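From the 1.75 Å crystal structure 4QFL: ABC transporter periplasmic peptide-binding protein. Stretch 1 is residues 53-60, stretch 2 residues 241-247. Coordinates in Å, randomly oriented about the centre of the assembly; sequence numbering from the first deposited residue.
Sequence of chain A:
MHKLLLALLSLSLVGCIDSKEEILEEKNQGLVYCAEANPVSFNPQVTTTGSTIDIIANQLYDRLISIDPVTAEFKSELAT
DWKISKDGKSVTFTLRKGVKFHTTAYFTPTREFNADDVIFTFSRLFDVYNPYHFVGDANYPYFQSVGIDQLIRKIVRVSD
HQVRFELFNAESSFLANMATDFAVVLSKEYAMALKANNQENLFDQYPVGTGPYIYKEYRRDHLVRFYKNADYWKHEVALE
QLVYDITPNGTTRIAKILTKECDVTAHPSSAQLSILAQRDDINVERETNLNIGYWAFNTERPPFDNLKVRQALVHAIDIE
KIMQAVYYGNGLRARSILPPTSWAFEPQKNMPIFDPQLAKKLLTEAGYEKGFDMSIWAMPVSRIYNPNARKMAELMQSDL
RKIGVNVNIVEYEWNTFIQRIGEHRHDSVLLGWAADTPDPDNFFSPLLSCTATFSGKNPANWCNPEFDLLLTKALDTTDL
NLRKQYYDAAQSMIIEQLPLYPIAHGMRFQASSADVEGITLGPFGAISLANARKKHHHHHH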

# COMPACT_ATOMS: atom_id res chain seq x y z
N ILE A 53 2.48 7.24 2.26
CA ILE A 53 3.78 6.73 1.80
C ILE A 53 4.28 7.47 0.56
O ILE A 53 5.49 7.70 0.41
CB ILE A 53 3.72 5.20 1.52
CG1 ILE A 53 3.31 4.44 2.79
CG2 ILE A 53 5.05 4.71 1.01
CD1 ILE A 53 4.18 4.74 3.99
N ASP A 54 3.36 7.84 -0.33
CA ASP A 54 3.73 8.54 -1.54
C ASP A 54 4.42 9.85 -1.18
O ASP A 54 5.29 10.31 -1.91
CB ASP A 54 2.52 8.81 -2.43
CG ASP A 54 2.19 7.64 -3.35
OD1 ASP A 54 2.99 6.68 -3.41
OD2 ASP A 54 1.13 7.67 -4.02
N ILE A 55 4.04 10.43 -0.05
CA ILE A 55 4.64 11.69 0.43
C ILE A 55 6.01 11.48 1.08
O ILE A 55 6.97 12.15 0.71
CB ILE A 55 3.72 12.44 1.43
CG1 ILE A 55 2.39 12.79 0.77
CG2 ILE A 55 4.40 13.70 1.95
CD1 ILE A 55 1.37 13.38 1.71
N ILE A 56 6.10 10.55 2.02
CA ILE A 56 7.24 10.50 2.94
C ILE A 56 8.36 9.49 2.64
O ILE A 56 9.52 9.76 2.94
CB ILE A 56 6.77 10.28 4.40
CG1 ILE A 56 6.15 8.89 4.56
CG2 ILE A 56 5.79 11.36 4.82
CD1 ILE A 56 5.68 8.58 5.98
N ALA A 57 8.03 8.35 2.07
CA ALA A 57 8.93 7.20 2.07
C ALA A 57 10.21 7.37 1.25
O ALA A 57 11.31 7.32 1.79
CB ALA A 57 8.19 5.95 1.63
N ASN A 58 10.05 7.58 -0.05
CA ASN A 58 11.20 7.71 -0.94
C ASN A 58 11.86 9.07 -0.83
O ASN A 58 12.97 9.25 -1.32
CB ASN A 58 10.82 7.46 -2.40
CG ASN A 58 10.47 6.03 -2.67
OD1 ASN A 58 9.37 5.72 -3.13
ND2 ASN A 58 11.40 5.14 -2.37
N GLN A 59 11.18 10.02 -0.21
CA GLN A 59 11.69 11.38 -0.13
C GLN A 59 12.58 11.61 1.10
O GLN A 59 13.65 12.19 0.99
CB GLN A 59 10.55 12.39 -0.17
CG GLN A 59 9.96 12.60 -1.56
CD GLN A 59 9.35 11.35 -2.15
OE1 GLN A 59 8.37 10.82 -1.64
NE2 GLN A 59 9.94 10.87 -3.24
N LEU A 60 12.14 11.16 2.26
CA LEU A 60 12.87 11.43 3.49
C LEU A 60 13.81 10.32 3.89
O LEU A 60 14.70 10.53 4.71
CB LEU A 60 11.91 11.68 4.64
CG LEU A 60 11.01 12.90 4.55
CD1 LEU A 60 9.96 12.81 5.63
CD2 LEU A 60 11.83 14.16 4.71
N GLN A 241 13.41 22.65 -3.52
CA GLN A 241 12.23 22.64 -2.69
C GLN A 241 11.19 21.70 -3.27
O GLN A 241 11.03 21.59 -4.48
CB GLN A 241 11.63 24.03 -2.60
CG GLN A 241 12.27 24.94 -1.60
CD GLN A 241 11.40 26.16 -1.31
OE1 GLN A 241 10.29 26.27 -1.84
NE2 GLN A 241 11.90 27.08 -0.48
N LEU A 242 10.48 21.02 -2.37
CA LEU A 242 9.39 20.14 -2.71
C LEU A 242 8.25 20.46 -1.78
O LEU A 242 8.38 20.30 -0.56
CB LEU A 242 9.80 18.69 -2.48
CG LEU A 242 9.81 17.73 -3.66
CD1 LEU A 242 10.10 16.32 -3.13
CD2 LEU A 242 8.49 17.79 -4.41
N VAL A 243 7.13 20.93 -2.32
CA VAL A 243 5.94 21.13 -1.52
C VAL A 243 4.85 20.18 -2.00
O VAL A 243 4.67 19.99 -3.20
CB VAL A 243 5.43 22.59 -1.61
CG1 VAL A 243 4.36 22.85 -0.55
CG2 VAL A 243 6.58 23.58 -1.45
N TYR A 244 4.15 19.56 -1.05
CA TYR A 244 2.93 18.82 -1.33
C TYR A 244 1.71 19.66 -0.95
O TYR A 244 1.60 20.14 0.18
CB TYR A 244 2.90 17.50 -0.56
CG TYR A 244 3.95 16.51 -0.99
CD1 TYR A 244 5.24 16.60 -0.51
CD2 TYR A 244 3.64 15.50 -1.88
CE1 TYR A 244 6.21 15.70 -0.90
CE2 TYR A 244 4.61 14.60 -2.29
CZ TYR A 244 5.89 14.71 -1.79
OH TYR A 244 6.85 13.81 -2.17
N ASP A 245 0.81 19.83 -1.91
CA ASP A 245 -0.41 20.59 -1.72
C ASP A 245 -1.51 19.58 -1.45
O ASP A 245 -1.93 18.87 -2.36
CB ASP A 245 -0.71 21.40 -2.98
CG ASP A 245 -1.97 22.22 -2.87
OD1 ASP A 245 -2.81 21.91 -2.01
OD2 ASP A 245 -2.14 23.16 -3.67
N ILE A 246 -1.96 19.50 -0.21
CA ILE A 246 -2.98 18.52 0.15
C ILE A 246 -4.35 18.93 -0.37
O ILE A 246 -4.98 19.85 0.14
CB ILE A 246 -3.05 18.34 1.65
CG1 ILE A 246 -1.66 18.01 2.19
CG2 ILE A 246 -4.04 17.24 1.99
CD1 ILE A 246 -1.06 16.80 1.59
N THR A 247 -4.81 18.23 -1.40
CA THR A 247 -6.05 18.59 -2.08
C THR A 247 -6.85 17.32 -2.37
O THR A 247 -6.66 16.69 -3.41
CB THR A 247 -5.76 19.28 -3.42
OG1 THR A 247 -4.80 20.33 -3.23
CG2 THR A 247 -7.03 19.87 -4.00
O HOH W 1 5.81 11.70 -4.04

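The helix of residues 53-60 packs against the strand of residues 241-246 with the two running nearly antiparallel, at 165° between their N-to-C directions and 10.7 Å between axes at closest approach. The contact is small, burying 222 Å² over both sides, and is made chiefly by Tyr-244, Ile-55 and Gln-59.

Tyr-244 contributes most. Its CA-to-CB bond points toward the helix, and with chi1 in the m well (-66°), the ring runs obliquely toward the helix and brings OH to its backbone. One face of the ring is covered by Ile-55, whose CG2 lies 3.9 Å from the centroid of the Tyr-244 ring and only 11° off its normal, a CH-pi contact. A beta-branched side chain suits this position: the CG2 methyl rests on the aromatic face, while the other branch, with chi2 in the t well (173°), carries CD1 of Ile-55 to 4.2 Å from CD1 of Ile-246. The CA-to-CB bond of Ile-246 points sideways, but the end of its side chain comes nearer the helix and extends the apolar patch beyond the ring.

The tyrosine hydroxyl brings a polar group to the helix backbone. A water links the two stretches here, donating a hydrogen bond to O of Asp-54 at 2.6 Å and hydrogen bonding to OH of Tyr-244 at 3.0 Å. The same OH of Tyr-244 lies 3.3 Å from O of Ile-55.

One turn further along the helix, the CA-to-CB bond of Gln-59 points toward the strand. CG of Gln-59 lies 3.4 Å from OH of Tyr-244 and 4.0 Å from CD1 of Leu-242. Leu-242, two residues before Tyr-244 and with its CA-to-CB bond likewise pointing toward the helix, thus adds a smaller apolar contact. Between them, Val-243 makes no contact, consistent with the alternation of side chains along a strand.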